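Local coordinates for protein pullulanase (Bacillus acidopullulyticus, PDB 2WAN) that hydrolyses alpha-1,6-glucosidic linkages in pullulan and probably also the branch points of starch-type glucans, at residues 711-725 with 832-844. Sequence-based numbering, arbitrary orientation. Where two conformers were deposited one is given.
Sequences KNGVIGSIQDFTSAP and MTTADQIKQNLTF. With ACT (acetate ion), chain Q; SO4 (sulfate ion), chain L.
A bend at chi3 (80°) in the Lys711 chain, with Phe844 CG placed anti to its own carbonyl carbon (chi1 -71°), carries the lysine methylene CE over one face of the phenyl ring, 3.7 Å from the Phe844 centroid. The contact is a CH-pi interaction backed by an off-centre cation-pi one, the ammonium NZ lying 4.8 Å from the same centroid. Leu842 CD2 covers the opposite face near the rim, while Ile715 CG2 approaches ring atom CE2 of Phe844 obliquely at 3.7 Å and Val714 CG1 sits 3.9 Å from Phe844 CZ. With Phe844 cut back to an alanine, the Lys711 methylenes would probably lose their aromatic surface and a gap would open beside Val714 and Ile715. Such apolar meshing joins two domains: helix 707-714, with the loop leading into barrel strand 728-730 of the alpha-amylase-type catalytic domain, packs against helix 835-841 and strand 842-844 of the C-terminal all-beta domain, a strand paired antiparallel with 852-856. Helix 707-714 ends in a Schellman motif with Gly716 at C-prime, and the turn that follows presents Ile718 to the second helix. There Ile718 spreads its two branches, CG2 meeting Ala835 CB and CD1 lying 3.9 Å from Ile838 CG2. Ile838 CD1, on the other branch, touches both Ile715 O (3.6 Å) and Pro725 CG. That proline ring presses on the approach to the helix, its CG 3.2 Å from Met832 O. No direct hydrogen bond crosses the interface; instead one water donates to Ser723 O (2.8 Å) and accepts from Ala835 N, in the first turn of the helix. Thr834 OG1 caps that turn by accepting from Gln837 N, and Gln837 OE1 separately accepts from Thr833 N, just before the N-cap, almost head-on (C=O...N 176°).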
loop_
_atom_site.group_PDB
_atom_site.type_symbol
_atom_site.label_atom_id
_atom_site.label_comp_id
_atom_site.label_asym_id
_atom_site.label_seq_id
_atom_site.Cartn_x
_atom_site.Cartn_y
_atom_site.Cartn_z
ATOM N N LYS A 711 -21.592 11.850 8.956
ATOM C CA LYS A 711 -22.629 10.829 8.788
ATOM C C LYS A 711 -22.138 9.682 7.897
ATOM O O LYS A 711 -22.382 8.511 8.188
ATOM C CB LYS A 711 -23.902 11.457 8.210
ATOM C CG LYS A 711 -24.647 12.318 9.247
ATOM C CD LYS A 711 -25.784 13.111 8.611
ATOM C CE LYS A 711 -27.028 12.290 8.403
ATOM N NZ LYS A 711 -28.197 13.211 8.232
ATOM N N ASN A 712 -21.457 10.018 6.807
ATOM C CA ASN A 712 -20.943 8.988 5.912
ATOM C C ASN A 712 -19.895 8.095 6.576
ATOM O O ASN A 712 -19.846 6.894 6.301
ATOM C CB ASN A 712 -20.406 9.604 4.625
ATOM C CG ASN A 712 -21.478 9.775 3.589
ATOM O OD1 ASN A 712 -21.912 8.806 2.966
ATOM N ND2 ASN A 712 -21.933 11.013 3.406
ATOM N N GLY A 713 -19.080 8.685 7.451
ATOM C CA GLY A 713 -18.136 7.903 8.266
ATOM C C GLY A 713 -18.807 7.046 9.336
ATOM O O GLY A 713 -18.371 5.920 9.594
ATOM N N VAL A 714 -19.860 7.572 9.966
ATOM C CA VAL A 714 -20.596 6.828 11.012
ATOM C C VAL A 714 -21.138 5.495 10.462
ATOM O O VAL A 714 -21.112 4.475 11.146
ATOM C CB VAL A 714 -21.764 7.686 11.622
ATOM C CG1 VAL A 714 -22.813 6.790 12.274
ATOM C CG2 VAL A 714 -21.233 8.725 12.619
ATOM N N ILE A 715 -21.608 5.500 9.216
ATOM C CA ILE A 715 -22.186 4.275 8.647
ATOM C C ILE A 715 -21.142 3.349 7.992
ATOM O O ILE A 715 -21.494 2.480 7.197
ATOM C CB ILE A 715 -23.373 4.568 7.673
ATOM C CG1 ILE A 715 -22.926 5.350 6.443
ATOM C CG2 ILE A 715 -24.500 5.313 8.405
ATOM C CD1 ILE A 715 -24.041 5.443 5.364
ATOM N N GLY A 716 -19.870 3.522 8.360
ATOM C CA GLY A 716 -18.799 2.654 7.874
ATOM C C GLY A 716 -18.533 2.828 6.396
ATOM O O GLY A 716 -18.116 1.869 5.739
ATOM N N SER A 717 -18.814 4.032 5.881
ATOM C CA SER A 717 -18.462 4.451 4.521
ATOM C C SER A 717 -19.151 3.703 3.376
ATOM O O SER A 717 -18.715 3.804 2.224
ATOM C CB SER A 717 -16.940 4.431 4.352
ATOM O OG SER A 717 -16.368 5.387 5.231
ATOM N N ILE A 718 -20.223 2.988 3.706
ATOM C CA ILE A 718 -20.918 2.100 2.747
ATOM C C ILE A 718 -21.637 2.853 1.616
ATOM O O ILE A 718 -22.035 2.248 0.616
ATOM C CB ILE A 718 -21.897 1.156 3.466
ATOM C CG1 ILE A 718 -22.971 1.949 4.218
ATOM C CG2 ILE A 718 -21.122 0.167 4.412
ATOM C CD1 ILE A 718 -24.070 1.062 4.868
ATOM N N GLN A 719 -21.785 4.168 1.774
ATOM C CA GLN A 719 -22.344 5.008 0.704
ATOM C C GLN A 719 -21.287 5.940 0.131
ATOM O O GLN A 719 -21.606 6.819 -0.662
ATOM C CB GLN A 719 -23.539 5.827 1.215
ATOM C CG GLN A 719 -24.723 4.972 1.598
ATOM C CD GLN A 719 -25.897 5.799 2.099
ATOM O OE1 GLN A 719 -26.875 5.252 2.587
ATOM N NE2 GLN A 719 -25.803 7.118 1.970
ATOM N N ASP A 720 -20.029 5.736 0.520
ATOM C CA ASP A 720 -18.946 6.615 0.112
ATOM C C ASP A 720 -17.982 5.787 -0.756
ATOM O O ASP A 720 -17.889 6.030 -1.964
ATOM C CB ASP A 720 -18.291 7.234 1.373
ATOM C CG ASP A 720 -17.153 8.208 1.063
ATOM O OD1 ASP A 720 -16.886 8.509 -0.125
ATOM O OD2 ASP A 720 -16.520 8.694 2.028
ATOM N N PHE A 721 -17.300 4.797 -0.173
ATOM C CA PHE A 721 -16.325 4.007 -0.942
ATOM C C PHE A 721 -16.186 2.535 -0.538
ATOM O O PHE A 721 -15.340 1.836 -1.095
ATOM C CB PHE A 721 -14.938 4.687 -0.905
ATOM C CG PHE A 721 -14.360 4.797 0.472
ATOM C CD1 PHE A 721 -13.633 3.739 1.021
ATOM C CD2 PHE A 721 -14.567 5.938 1.236
ATOM C CE1 PHE A 721 -13.109 3.821 2.327
ATOM C CE2 PHE A 721 -14.055 6.026 2.517
ATOM C CZ PHE A 721 -13.329 4.958 3.071
ATOM N N THR A 722 -16.999 2.054 0.403
ATOM C CA THR A 722 -16.897 0.646 0.836
ATOM C C THR A 722 -18.093 -0.195 0.437
ATOM O O THR A 722 -19.182 0.327 0.229
ATOM C CB THR A 722 -16.710 0.476 2.375
ATOM O OG1 THR A 722 -17.918 0.861 3.044
ATOM C CG2 THR A 722 -15.533 1.288 2.888
ATOM N N SER A 723 -17.867 -1.505 0.332
ATOM C CA SER A 723 -18.947 -2.480 0.208
ATOM C C SER A 723 -19.310 -3.134 1.530
ATOM O O SER A 723 -20.372 -3.772 1.648
ATOM C CB SER A 723 -18.554 -3.565 -0.798
ATOM O OG SER A 723 -18.532 -3.003 -2.101
ATOM N N ALA A 724 -18.420 -3.002 2.518
ATOM C CA ALA A 724 -18.609 -3.579 3.839
ATOM C C ALA A 724 -17.822 -2.707 4.831
ATOM O O ALA A 724 -16.808 -2.126 4.450
ATOM C CB ALA A 724 -18.077 -5.025 3.871
ATOM N N PRO A 725 -18.292 -2.593 6.089
ATOM C CA PRO A 725 -17.599 -1.688 7.022
ATOM C C PRO A 725 -16.163 -2.120 7.382
ATOM O O PRO A 725 -15.348 -1.284 7.785
ATOM C CB PRO A 725 -18.510 -1.699 8.268
ATOM C CG PRO A 725 -19.248 -3.027 8.189
ATOM C CD PRO A 725 -19.463 -3.243 6.717
ATOM N N MET A 832 -21.279 -3.692 13.513
ATOM C CA MET A 832 -21.990 -4.456 12.463
ATOM C C MET A 832 -21.022 -4.840 11.341
ATOM O O MET A 832 -20.036 -4.126 11.082
ATOM C CB MET A 832 -23.198 -3.668 11.950
ATOM C CG MET A 832 -24.249 -3.543 13.001
ATOM S SD MET A 832 -25.725 -2.690 12.416
ATOM C CE MET A 832 -25.530 -1.070 13.184
ATOM N N THR A 833 -21.272 -5.982 10.698
ATOM C CA THR A 833 -20.285 -6.537 9.761
ATOM C C THR A 833 -20.686 -6.436 8.276
ATOM O O THR A 833 -19.848 -6.652 7.389
ATOM C CB THR A 833 -19.954 -8.018 10.087
ATOM O OG1 THR A 833 -21.137 -8.810 9.948
ATOM C CG2 THR A 833 -19.384 -8.181 11.529
ATOM N N THR A 834 -21.941 -6.099 8.006
ATOM C CA THR A 834 -22.398 -5.924 6.624
ATOM C C THR A 834 -23.135 -4.606 6.422
ATOM O O THR A 834 -23.698 -4.025 7.372
ATOM C CB THR A 834 -23.329 -7.074 6.168
ATOM O OG1 THR A 834 -24.600 -6.943 6.814
ATOM C CG2 THR A 834 -22.721 -8.446 6.509
ATOM N N ALA A 835 -23.130 -4.151 5.172
ATOM C CA ALA A 835 -23.892 -2.974 4.765
ATOM C C ALA A 835 -25.383 -3.157 5.032
ATOM O O ALA A 835 -26.031 -2.232 5.503
ATOM C CB ALA A 835 -23.647 -2.661 3.309
ATOM N N ASP A 836 -25.935 -4.333 4.716
ATOM C CA ASP A 836 -27.355 -4.580 4.987
ATOM C C ASP A 836 -27.732 -4.455 6.467
ATOM O O ASP A 836 -28.759 -3.865 6.770
ATOM C CB ASP A 836 -27.811 -5.938 4.440
ATOM C CG ASP A 836 -27.746 -6.019 2.922
ATOM O OD1 ASP A 836 -27.653 -4.981 2.238
ATOM O OD2 ASP A 836 -27.782 -7.157 2.405
ATOM N N GLN A 837 -26.910 -4.990 7.382
ATOM C CA GLN A 837 -27.163 -4.816 8.810
ATOM C C GLN A 837 -27.226 -3.341 9.155
ATOM O O GLN A 837 -28.093 -2.937 9.917
ATOM C CB GLN A 837 -26.053 -5.414 9.680
ATOM C CG GLN A 837 -26.223 -6.837 10.090
ATOM C CD GLN A 837 -25.143 -7.233 11.079
ATOM O OE1 GLN A 837 -23.974 -6.876 10.913
ATOM N NE2 GLN A 837 -25.531 -7.946 12.123
ATOM N N ILE A 838 -26.271 -2.554 8.645
ATOM C CA ILE A 838 -26.233 -1.116 8.978
ATOM C C ILE A 838 -27.487 -0.401 8.442
ATOM O O ILE A 838 -28.122 0.396 9.149
ATOM C CB ILE A 838 -24.930 -0.446 8.471
ATOM C CG1 ILE A 838 -23.701 -1.073 9.167
ATOM C CG2 ILE A 838 -24.987 1.076 8.661
ATOM C CD1 ILE A 838 -22.329 -0.715 8.532
ATOM N N LYS A 839 -27.873 -0.699 7.202
ATOM C CA LYS A 839 -29.071 -0.077 6.627
ATOM C C LYS A 839 -30.325 -0.488 7.412
ATOM O O LYS A 839 -31.255 0.299 7.573
ATOM C CB LYS A 839 -29.200 -0.438 5.144
ATOM C CG LYS A 839 -28.097 0.161 4.274
ATOM C CD LYS A 839 -28.037 -0.529 2.914
ATOM C CE LYS A 839 -26.729 -0.244 2.196
ATOM N NZ LYS A 839 -26.717 1.070 1.504
ATOM N N GLN A 840 -30.333 -1.719 7.918
ATOM C CA GLN A 840 -31.467 -2.218 8.694
ATOM C C GLN A 840 -31.560 -1.581 10.079
ATOM O O GLN A 840 -32.663 -1.262 10.555
ATOM C CB GLN A 840 -31.402 -3.745 8.814
ATOM C CG GLN A 840 -32.487 -4.373 9.696
ATOM C CD GLN A 840 -32.126 -5.782 10.171
ATOM O OE1 GLN A 840 -31.595 -6.593 9.409
ATOM N NE2 GLN A 840 -32.415 -6.074 11.442
ATOM N N ASN A 841 -30.409 -1.388 10.730
ATOM C CA ASN A 841 -30.410 -1.110 12.176
ATOM C C ASN A 841 -30.008 0.301 12.595
ATOM O O ASN A 841 -30.250 0.690 13.741
ATOM C CB ASN A 841 -29.486 -2.088 12.927
ATOM C CG ASN A 841 -29.949 -3.522 12.856
ATOM O OD1 ASN A 841 -31.155 -3.812 12.824
ATOM N ND2 ASN A 841 -28.980 -4.447 12.870
ATOM N N LEU A 842 -29.379 1.049 11.698
ATOM C CA LEU A 842 -28.899 2.396 12.058
ATOM C C LEU A 842 -29.743 3.464 11.371
ATOM O O LEU A 842 -29.905 3.465 10.141
ATOM C CB LEU A 842 -27.404 2.563 11.716
ATOM C CG LEU A 842 -26.657 3.841 12.175
ATOM C CD1 LEU A 842 -25.127 3.619 12.167
ATOM C CD2 LEU A 842 -26.991 5.072 11.324
ATOM N N THR A 843 -30.275 4.375 12.180
ATOM C CA THR A 843 -31.079 5.490 11.693
ATOM C C THR A 843 -30.538 6.802 12.281
ATOM O O THR A 843 -30.304 6.870 13.488
ATOM C CB THR A 843 -32.565 5.287 12.104
ATOM O OG1 THR A 843 -33.034 4.012 11.632
ATOM C CG2 THR A 843 -33.460 6.397 11.551
ATOM N N PHE A 844 -30.379 7.831 11.451
ATOM C CA PHE A 844 -30.068 9.159 11.973
ATOM C C PHE A 844 -31.333 9.830 12.511
ATOM O O PHE A 844 -32.405 9.707 11.912
ATOM C CB PHE A 844 -29.389 10.012 10.893
ATOM C CG PHE A 844 -27.991 9.569 10.593
ATOM C CD1 PHE A 844 -26.959 9.863 11.484
ATOM C CD2 PHE A 844 -27.713 8.812 9.454
ATOM C CE1 PHE A 844 -25.664 9.434 11.254
ATOM C CE2 PHE A 844 -26.398 8.364 9.190
ATOM C CZ PHE A 844 -25.363 8.678 10.088
HETATM C C ACT Q . -21.077 -1.341 -3.702
HETATM O O ACT Q . -20.430 -1.104 -2.661
HETATM O OXT ACT Q . -20.426 -1.318 -4.766
HETATM C CH3 ACT Q . -22.548 -1.616 -3.676
HETATM S S SO4 L . -29.009 -8.493 13.404
HETATM O O1 SO4 L . -28.503 -9.372 14.464
HETATM O O2 SO4 L . -28.495 -8.961 12.111
HETATM O O3 SO4 L . -28.581 -7.125 13.665
HETATM O O4 SO4 L . -30.470 -8.522 13.362
HETATM O O HOH W 1 -21.602 -5.673 3.301
#